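Local coordinates for arginine decarboxylase, A207R protein (Paramecium bursaria Chlorella virus 1, PDB 2NVA) that is a pyridoxal 5'-phosphate-dependent viral arginine decarboxylase, which converts arginine to agmatine with release of carbon dioxide, at residues N127-P139 / L145-R157. Numbering follows the deposited sequence.
Sequences NCKMILRIRCDDP and LGNKFGANEDEIR. With PL2 ((4-{[(4-{[amino(imino)methyl]amino}butyl)amino]methyl}-5-hydroxy-6-methylpyridin-3-yl)methyl dihydrogen phosphate), chain I.
Phe149 CB sits over the centre of one face of the Arg133 guanidinium, 3.4 Å from Arg133 CZ, while Leu145 CB lies at the guanidinium edge, near its plane. The Phe149 ring is turned only 23° from the guanidinium but is displaced from it, so that the methylene does most of the covering and the ring meets Arg133 NH1 only obliquely, through CG. A second flat group is treated differently: the Arg135 guanidinium lays one face on the Gly146–Asn147 peptide, with Arg135 CZ 3.4 Å from Gly146 C, and gives the NE and NH2 side of its edge to the carboxylate of Asp137. Arg135 NE and NH2 both reach Asp137 OD2, the NH2 bond, 2.8 Å from Arg135 NH2 to Asp137 OD2, using the syn lone pair. Farther round that edge, a water links Arg135 NH1 to Asn152 OD1, which probably helps to fix the rotation of the group. With CG anti to the backbone N (chi1 -179°) and an extended chain, Arg135 passes alongside Gly146, whose lack of a side chain permits this close approach.

These residues belong to a beta-alpha-beta unit of the TIM barrel, in which the chain leaves strand 129-133, loops past the cofactor-agmatine adduct and returns into helix 156-165. Leu145 CD1 lies 3.7 Å from the adduct's N atom, and Cys324 of the second subunit packs on the same leucine.

Between the two arginines, whose own backbones supply the bonds, a single beta bridge joins Ile134 and Ala151. Its bonds are nearly straight: Ala151 N to Arg133 O, 2.9 Å and 171° at the hydrogen, and Arg135 N to Ala151 O. From helix 156-165, Ile156 CD1 wedges against Leu132 CD2 and, tightly, against Ile134 CG2 at 3.5 Å.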
ATOM      1  N   ASN A 127      -5.106 -25.567  24.907  1.00 13.05           N
ATOM      2  CA  ASN A 127      -5.382 -24.854  26.147  1.00 13.18           C
ATOM      3  C   ASN A 127      -5.390 -23.328  26.012  1.00 13.23           C
ATOM      4  O   ASN A 127      -5.405 -22.615  27.003  1.00 13.80           O
ATOM      5  CB  ASN A 127      -4.415 -25.298  27.245  1.00 13.61           C
ATOM      6  CG  ASN A 127      -4.596 -26.753  27.617  1.00 14.98           C
ATOM      7  OD1 ASN A 127      -5.726 -27.254  27.686  1.00 15.30           O
ATOM      8  ND2 ASN A 127      -3.489 -27.449  27.854  1.00 15.41           N
ATOM      9  N   CYS A 128      -5.382 -22.840  24.778  1.00 12.96           N
ATOM     10  CA  CYS A 128      -5.522 -21.413  24.538  1.00 12.51           C
ATOM     11  C   CYS A 128      -6.887 -20.959  25.058  1.00 12.75           C
ATOM     12  O   CYS A 128      -7.906 -21.618  24.796  1.00 13.16           O
ATOM     13  CB  CYS A 128      -5.383 -21.121  23.045  1.00 12.89           C
ATOM     14  SG  CYS A 128      -5.271 -19.357  22.657  1.00 13.11           S
ATOM     15  N   LYS A 129      -6.906 -19.876  25.826  1.00 11.99           N
ATOM     16  CA  LYS A 129      -8.164 -19.329  26.315  1.00 12.48           C
ATOM     17  C   LYS A 129      -8.783 -18.485  25.212  1.00 12.61           C
ATOM     18  O   LYS A 129      -8.143 -17.564  24.708  1.00 13.00           O
ATOM     19  CB  LYS A 129      -7.950 -18.517  27.588  1.00 12.49           C
ATOM     20  CG  LYS A 129      -7.250 -19.333  28.689  1.00 13.58           C
ATOM     21  CD  LYS A 129      -7.247 -18.587  30.023  1.00 15.23           C
ATOM     22  CE  LYS A 129      -6.284 -19.244  31.028  1.00 17.04           C
ATOM     23  NZ  LYS A 129      -6.652 -20.674  31.309  1.00 17.91           N
ATOM     24  N   MET A 130     -10.030 -18.794  24.864  1.00 12.70           N
ATOM     25  CA  MET A 130     -10.656 -18.223  23.673  1.00 12.34           C
ATOM     26  C   MET A 130     -11.677 -17.142  23.960  1.00 12.25           C
ATOM     27  O   MET A 130     -12.437 -17.232  24.921  1.00 12.62           O
ATOM     28  CB  MET A 130     -11.281 -19.322  22.808  1.00 12.47           C
ATOM     29  CG  MET A 130     -10.279 -20.376  22.315  1.00 12.19           C
ATOM     30  SD  MET A 130      -8.810 -19.700  21.480  1.00 12.96           S
ATOM     31  CE  MET A 130      -9.549 -19.034  19.984  1.00 11.80           C
ATOM     32  N   ILE A 131     -11.679 -16.120  23.102  1.00 12.09           N
ATOM     33  CA  ILE A 131     -12.632 -15.025  23.188  1.00 12.05           C
ATOM     34  C   ILE A 131     -13.453 -15.022  21.905  1.00 11.51           C
ATOM     35  O   ILE A 131     -12.906 -14.906  20.817  1.00 11.75           O
ATOM     36  CB  ILE A 131     -11.923 -13.648  23.397  1.00 12.35           C
ATOM     37  CG1 ILE A 131     -11.222 -13.607  24.758  1.00 13.38           C
ATOM     38  CG2 ILE A 131     -12.916 -12.504  23.292  1.00 12.08           C
ATOM     39  CD1 ILE A 131     -10.288 -12.396  24.943  1.00 13.78           C
ATOM     40  N   LEU A 132     -14.766 -15.164  22.044  1.00 11.52           N
ATOM     41  CA  LEU A 132     -15.619 -15.167  20.867  1.00 11.78           C
ATOM     42  C   LEU A 132     -15.839 -13.734  20.392  1.00 11.84           C
ATOM     43  O   LEU A 132     -16.371 -12.912  21.128  1.00 12.16           O
ATOM     44  CB  LEU A 132     -16.957 -15.868  21.145  1.00 12.07           C
ATOM     45  CG  LEU A 132     -18.023 -15.756  20.042  1.00 12.30           C
ATOM     46  CD1 LEU A 132     -17.606 -16.453  18.748  1.00 13.54           C
ATOM     47  CD2 LEU A 132     -19.376 -16.273  20.535  1.00 13.27           C
ATOM     48  N   ARG A 133     -15.435 -13.459  19.158  1.00 11.86           N
ATOM     49  CA  ARG A 133     -15.689 -12.158  18.557  1.00 12.22           C
ATOM     50  C   ARG A 133     -17.049 -12.165  17.863  1.00 12.45           C
ATOM     51  O   ARG A 133     -17.305 -13.002  16.995  1.00 12.70           O
ATOM     52  CB  ARG A 133     -14.595 -11.776  17.559  1.00 12.06           C
ATOM     53  CG  ARG A 133     -14.830 -10.409  16.934  1.00 12.64           C
ATOM     54  CD  ARG A 133     -13.623  -9.948  16.143  1.00 12.22           C
ATOM     55  NE  ARG A 133     -13.927  -8.769  15.338  1.00 13.01           N
ATOM     56  CZ  ARG A 133     -13.037  -8.166  14.553  1.00 12.37           C
ATOM     57  NH1 ARG A 133     -11.802  -8.645  14.462  1.00 12.53           N
ATOM     58  NH2 ARG A 133     -13.380  -7.091  13.849  1.00 12.91           N
ATOM     59  N   ILE A 134     -17.911 -11.238  18.273  1.00 12.68           N
ATOM     60  CA  ILE A 134     -19.224 -11.081  17.656  1.00 12.57           C
ATOM     61  C   ILE A 134     -19.256  -9.848  16.763  1.00 12.33           C
ATOM     62  O   ILE A 134     -18.565  -8.858  17.033  1.00 12.39           O
ATOM     63  CB  ILE A 134     -20.362 -11.032  18.712  1.00 12.67           C
ATOM     64  CG1 ILE A 134     -20.219  -9.805  19.627  1.00 12.75           C
ATOM     65  CG2 ILE A 134     -20.334 -12.325  19.540  1.00 11.43           C
ATOM     66  CD1 ILE A 134     -21.441  -9.560  20.556  1.00 12.41           C
ATOM     67  N   ARG A 135     -20.062  -9.910  15.705  1.00 12.86           N
ATOM     68  CA  ARG A 135     -20.186  -8.767  14.812  1.00 13.26           C
ATOM     69  C   ARG A 135     -21.174  -7.750  15.379  1.00 13.57           C
ATOM     70  O   ARG A 135     -22.330  -8.089  15.668  1.00 13.76           O
ATOM     71  CB  ARG A 135     -20.654  -9.207  13.429  1.00 13.25           C
ATOM     72  CG  ARG A 135     -20.782  -8.044  12.468  1.00 14.87           C
ATOM     73  CD  ARG A 135     -21.351  -8.476  11.148  1.00 15.59           C
ATOM     74  NE  ARG A 135     -21.413  -7.325  10.246  1.00 15.68           N
ATOM     75  CZ  ARG A 135     -21.677  -7.395   8.944  1.00 16.01           C
ATOM     76  NH1 ARG A 135     -21.887  -8.573   8.359  1.00 14.44           N
ATOM     77  NH2 ARG A 135     -21.702  -6.283   8.221  1.00 14.57           N
ATOM     78  N   CYS A 136     -20.714  -6.510  15.535  1.00 14.02           N
ATOM     79  CA  CYS A 136     -21.557  -5.401  15.986  1.00 14.93           C
ATOM     80  C   CYS A 136     -21.033  -4.119  15.350  1.00 14.78           C
ATOM     81  O   CYS A 136     -20.079  -3.515  15.864  1.00 15.85           O
ATOM     82  CB  CYS A 136     -21.500  -5.243  17.516  1.00 15.16           C
ATOM     83  SG  CYS A 136     -22.130  -6.597  18.524  1.00 16.90           S
ATOM     84  N   ASP A 137     -21.629  -3.689  14.247  1.00 14.29           N
ATOM     85  CA  ASP A 137     -21.033  -2.608  13.464  1.00 14.03           C
ATOM     86  C   ASP A 137     -21.447  -1.205  13.913  1.00 13.86           C
ATOM     87  O   ASP A 137     -22.573  -0.984  14.355  1.00 13.86           O
ATOM     88  CB  ASP A 137     -21.378  -2.737  11.979  1.00 14.25           C
ATOM     89  CG  ASP A 137     -20.924  -4.052  11.367  1.00 15.42           C
ATOM     90  OD1 ASP A 137     -20.213  -4.843  12.027  1.00 14.99           O
ATOM     91  OD2 ASP A 137     -21.275  -4.274  10.184  1.00 16.09           O
ATOM     92  N   ASP A 138     -20.521  -0.266  13.767  1.00 13.13           N
ATOM     93  CA  ASP A 138     -20.867   1.148  13.765  1.00 13.38           C
ATOM     94  C   ASP A 138     -20.996   1.514  12.290  1.00 13.61           C
ATOM     95  O   ASP A 138     -19.990   1.520  11.568  1.00 14.35           O
ATOM     96  CB  ASP A 138     -19.751   1.973  14.418  1.00 12.95           C
ATOM     97  CG  ASP A 138     -19.912   3.481  14.182  1.00 13.20           C
ATOM     98  OD1 ASP A 138     -20.991   3.916  13.716  1.00 13.25           O
ATOM     99  OD2 ASP A 138     -18.940   4.217  14.433  1.00 13.49           O
ATOM    100  N   PRO A 139     -22.216   1.823  11.832  1.00 14.53           N
ATOM    101  CA  PRO A 139     -22.354   2.130  10.402  1.00 14.43           C
ATOM    102  C   PRO A 139     -21.654   3.421   9.951  1.00 14.75           C
ATOM    103  O   PRO A 139     -21.450   3.619   8.746  1.00 14.91           O
ATOM    104  CB  PRO A 139     -23.872   2.243  10.210  1.00 14.86           C
ATOM    105  CG  PRO A 139     -24.423   2.545  11.542  1.00 14.85           C
ATOM    106  CD  PRO A 139     -23.502   1.898  12.546  1.00 13.80           C
ATOM    107  N   LEU A 145     -15.474  -3.277   9.298  1.00 14.97           N
ATOM    108  CA  LEU A 145     -14.783  -4.562   9.583  1.00 15.59           C
ATOM    109  C   LEU A 145     -15.738  -5.750   9.661  1.00 15.71           C
ATOM    110  O   LEU A 145     -15.319  -6.936   9.674  1.00 14.62           O
ATOM    111  CB  LEU A 145     -14.022  -4.462  10.914  1.00 15.58           C
ATOM    112  CG  LEU A 145     -13.048  -3.319  11.179  1.00 15.94           C
ATOM    113  CD1 LEU A 145     -12.588  -3.353  12.638  1.00 16.01           C
ATOM    114  CD2 LEU A 145     -11.846  -3.325  10.217  1.00 16.10           C
ATOM    115  N   GLY A 146     -17.029  -5.409   9.718  1.00 15.76           N
ATOM    116  CA  GLY A 146     -18.111  -6.362   9.962  1.00 15.26           C
ATOM    117  C   GLY A 146     -18.290  -7.508   8.977  1.00 15.26           C
ATOM    118  O   GLY A 146     -18.500  -8.660   9.394  1.00 15.10           O
ATOM    119  N   ASN A 147     -18.258  -7.221   7.680  1.00 14.97           N
ATOM    120  CA  ASN A 147     -18.394  -8.301   6.700  1.00 15.00           C
ATOM    121  C   ASN A 147     -17.390  -9.436   6.912  1.00 15.09           C
ATOM    122  O   ASN A 147     -17.739 -10.619   6.838  1.00 15.15           O
ATOM    123  CB  ASN A 147     -18.225  -7.766   5.309  1.00 15.34           C
ATOM    124  CG  ASN A 147     -19.534  -7.678   4.565  1.00 17.07           C
ATOM    125  OD1 ASN A 147     -20.469  -8.473   4.793  1.00 19.00           O
ATOM    126  ND2 ASN A 147     -19.608  -6.749   3.625  1.00 16.41           N
ATOM    127  N   LYS A 148     -16.157  -9.064   7.232  1.00 13.76           N
ATOM    128  CA  LYS A 148     -15.047  -9.995   7.237  1.00 13.37           C
ATOM    129  C   LYS A 148     -14.862 -10.731   8.563  1.00 13.40           C
ATOM    130  O   LYS A 148     -14.433 -11.889   8.577  1.00 13.38           O
ATOM    131  CB  LYS A 148     -13.781  -9.227   6.871  1.00 13.10           C
ATOM    132  CG  LYS A 148     -12.498 -10.035   6.768  1.00 12.70           C
ATOM    133  CD  LYS A 148     -11.409  -9.159   6.107  1.00 11.86           C
ATOM    134  CE  LYS A 148     -10.083  -9.891   6.056  1.00 12.42           C
ATOM    135  NZ  LYS A 148      -8.972  -9.041   5.572  1.00 12.79           N
ATOM    136  N   PHE A 149     -15.181 -10.060   9.670  1.00 13.01           N
ATOM    137  CA  PHE A 149     -14.910 -10.608  10.999  1.00 13.08           C
ATOM    138  C   PHE A 149     -16.120 -10.574  11.916  1.00 12.98           C
ATOM    139  O   PHE A 149     -16.937  -9.656  11.827  1.00 13.34           O
ATOM    140  CB  PHE A 149     -13.766  -9.832  11.664  1.00 13.69           C
ATOM    141  CG  PHE A 149     -12.442  -9.980  10.958  1.00 14.18           C
ATOM    142  CD1 PHE A 149     -11.788 -11.211  10.942  1.00 15.08           C
ATOM    143  CD2 PHE A 149     -11.863  -8.901  10.306  1.00 14.52           C
ATOM    144  CE1 PHE A 149     -10.568 -11.363  10.302  1.00 14.09           C
ATOM    145  CE2 PHE A 149     -10.644  -9.046   9.668  1.00 14.31           C
ATOM    146  CZ  PHE A 149      -9.995 -10.278   9.668  1.00 13.87           C
ATOM    147  N   GLY A 150     -16.203 -11.552  12.817  1.00 12.76           N
ATOM    148  CA  GLY A 150     -17.222 -11.559  13.854  1.00 12.45           C
ATOM    149  C   GLY A 150     -18.360 -12.505  13.537  1.00 12.79           C
ATOM    150  O   GLY A 150     -18.833 -12.569  12.400  1.00 12.69           O
ATOM    151  N   ALA A 151     -18.806 -13.223  14.562  1.00 12.89           N
ATOM    152  CA  ALA A 151     -19.914 -14.165  14.426  1.00 12.85           C
ATOM    153  C   ALA A 151     -21.250 -13.425  14.400  1.00 13.04           C
ATOM    154  O   ALA A 151     -21.452 -12.445  15.125  1.00 12.64           O
ATOM    155  CB  ALA A 151     -19.897 -15.156  15.571  1.00 12.70           C
ATOM    156  N   ASN A 152     -22.162 -13.919  13.571  1.00 13.32           N
ATOM    157  CA  ASN A 152     -23.515 -13.397  13.512  1.00 13.52           C
ATOM    158  C   ASN A 152     -24.310 -13.886  14.712  1.00 13.68           C
ATOM    159  O   ASN A 152     -23.974 -14.928  15.295  1.00 13.47           O
ATOM    160  CB  ASN A 152     -24.194 -13.850  12.218  1.00 13.48           C
ATOM    161  CG  ASN A 152     -23.516 -13.296  10.996  1.00 14.66           C
ATOM    162  OD1 ASN A 152     -23.165 -12.118  10.957  1.00 14.86           O
ATOM    163  ND2 ASN A 152     -23.343 -14.134   9.980  1.00 15.41           N
ATOM    164  N   GLU A 153     -25.365 -13.152  15.077  1.00 13.62           N
ATOM    165  CA  GLU A 153     -26.127 -13.501  16.281  1.00 14.41           C
ATOM    166  C   GLU A 153     -26.610 -14.958  16.232  1.00 14.54           C
ATOM    167  O   GLU A 153     -26.619 -15.659  17.257  1.00 14.48           O
ATOM    168  CB  GLU A 153     -27.305 -12.551  16.521  1.00 14.33           C
ATOM    169  CG  GLU A 153     -27.858 -12.656  17.954  1.00 15.79           C
ATOM    170  CD  GLU A 153     -29.230 -12.036  18.126  1.00 17.63           C
ATOM    171  OE1 GLU A 153     -29.419 -10.851  17.767  1.00 18.33           O
ATOM    172  OE2 GLU A 153     -30.140 -12.737  18.620  1.00 19.13           O
ATOM    173  N   ASP A 154     -26.981 -15.421  15.040  1.00 14.39           N
ATOM    174  CA  ASP A 154     -27.571 -16.743  14.913  1.00 14.71           C
ATOM    175  C   ASP A 154     -26.592 -17.922  15.044  1.00 14.81           C
ATOM    176  O   ASP A 154     -27.015 -19.069  15.120  1.00 14.94           O
ATOM    177  CB  ASP A 154     -28.399 -16.846  13.632  1.00 15.56           C
ATOM    178  CG  ASP A 154     -27.568 -16.737  12.361  1.00 16.73           C
ATOM    179  OD1 ASP A 154     -28.184 -16.561  11.294  1.00 19.18           O
ATOM    180  OD2 ASP A 154     -26.319 -16.837  12.378  1.00 18.02           O
ATOM    181  N   GLU A 155     -25.293 -17.652  15.069  1.00 14.36           N
ATOM    182  CA  GLU A 155     -24.344 -18.744  15.242  1.00 14.18           C
ATOM    183  C   GLU A 155     -23.615 -18.718  16.585  1.00 13.78           C
ATOM    184  O   GLU A 155     -22.771 -19.577  16.834  1.00 13.25           O
ATOM    185  CB  GLU A 155     -23.347 -18.789  14.095  1.00 14.93           C
ATOM    186  CG  GLU A 155     -22.749 -17.465  13.811  1.00 14.74           C
ATOM    187  CD  GLU A 155     -21.772 -17.450  12.642  1.00 16.07           C
ATOM    188  OE1 GLU A 155     -21.478 -18.522  12.045  1.00 16.13           O
ATOM    189  OE2 GLU A 155     -21.286 -16.347  12.333  1.00 14.53           O
ATOM    190  N   ILE A 156     -23.931 -17.735  17.427  1.00 13.24           N
ATOM    191  CA  ILE A 156     -23.274 -17.598  18.733  1.00 13.50           C
ATOM    192  C   ILE A 156     -23.378 -18.889  19.556  1.00 13.55           C
ATOM    193  O   ILE A 156     -22.353 -19.435  19.988  1.00 13.88           O
ATOM    194  CB  ILE A 156     -23.824 -16.371  19.566  1.00 13.87           C
ATOM    195  CG1 ILE A 156     -23.547 -15.012  18.871  1.00 14.23           C
ATOM    196  CG2 ILE A 156     -23.228 -16.346  20.983  1.00 13.34           C
ATOM    197  CD1 ILE A 156     -22.165 -14.980  18.230  1.00 16.84           C
ATOM    198  N   ARG A 157     -24.605 -19.379  19.769  1.00 13.46           N
ATOM    199  CA  ARG A 157     -24.783 -20.584  20.588  1.00 13.38           C
ATOM    200  C   ARG A 157     -24.059 -21.803  20.005  1.00 13.35           C
ATOM    201  O   ARG A 157     -23.388 -22.539  20.732  1.00 13.19           O
ATOM    202  CB  ARG A 157     -26.259 -20.898  20.876  1.00 13.37           C
ATOM    203  CG  ARG A 157     -26.347 -21.891  22.025  1.00 14.58           C
ATOM    204  CD  ARG A 157     -27.739 -22.297  22.450  1.00 16.56           C
ATOM    205  NE  ARG A 157     -27.613 -23.322  23.487  1.00 17.13           N
ATOM    206  CZ  ARG A 157     -27.517 -23.085  24.794  1.00 17.36           C
ATOM    207  NH1 ARG A 157     -27.558 -21.846  25.268  1.00 17.28           N
ATOM    208  NH2 ARG A 157     -27.405 -24.105  25.637  1.00 17.19           N
TER
HETATM  209  N1  PL2 I2001      -8.261  -4.556  17.418  1.00 16.27           N
HETATM  210  C2  PL2 I2001      -8.482  -5.235  16.281  1.00 17.24           C
HETATM  211  C2A PL2 I2001      -8.770  -6.749  16.328  1.00 16.58           C
HETATM  212  C3  PL2 I2001      -8.445  -4.538  15.066  1.00 17.19           C
HETATM  213  O3  PL2 I2001      -8.689  -5.245  13.931  1.00 16.61           O
HETATM  214  C4  PL2 I2001      -8.190  -3.153  15.015  1.00 16.25           C
HETATM  215  C4A PL2 I2001      -8.128  -2.344  13.685  1.00 17.44           C
HETATM  216  C5  PL2 I2001      -7.973  -2.513  16.251  1.00 15.81           C
HETATM  217  C6  PL2 I2001      -8.012  -3.240  17.426  1.00 15.40           C
HETATM  218  P   PL2 I2001      -8.244   1.387  16.133  1.00 15.09           P
HETATM  219  N   PL2 I2001      -8.957  -2.943  12.614  1.00 17.41           N
HETATM  220  CA  PL2 I2001      -8.329  -2.780  11.296  1.00 16.81           C
HETATM  221  CG  PL2 I2001      -7.504  -1.128   9.563  1.00 16.95           C
HETATM  222  OP2 PL2 I2001      -9.281   2.261  15.274  1.00 15.47           O
HETATM  223  OP3 PL2 I2001      -6.759   1.812  15.621  1.00 14.49           O
HETATM  224  OP1 PL2 I2001      -8.422   1.598  17.600  1.00 13.21           O
HETATM  225  OP4 PL2 I2001      -8.529  -0.121  15.648  1.00 16.44           O
HETATM  226  C5M PL2 I2001      -7.689  -0.998  16.312  1.00 16.95           C
HETATM  227  CB  PL2 I2001      -8.060  -1.293  10.980  1.00 16.95           C
HETATM  228  CD  PL2 I2001      -7.267   0.364   9.229  1.00 15.30           C
HETATM  229  NE  PL2 I2001      -6.642   0.394   7.888  1.00 15.98           N
HETATM  230  CZ  PL2 I2001      -6.017   1.442   7.330  1.00 16.02           C
HETATM  231  NH2 PL2 I2001      -5.480   1.305   6.094  1.00 15.33           N
HETATM  232  NH1 PL2 I2001      -5.930   2.608   7.977  1.00 15.93           N
HETATM  233  O   HOH W   1     -16.359  -7.133  13.143  1.00 14.30           O
HETATM  234  O   HOH W   2     -21.364 -11.210   9.110  1.00 14.38           O
HETATM  235  O   HOH W   3     -23.349 -10.650  16.369  1.00 14.40           O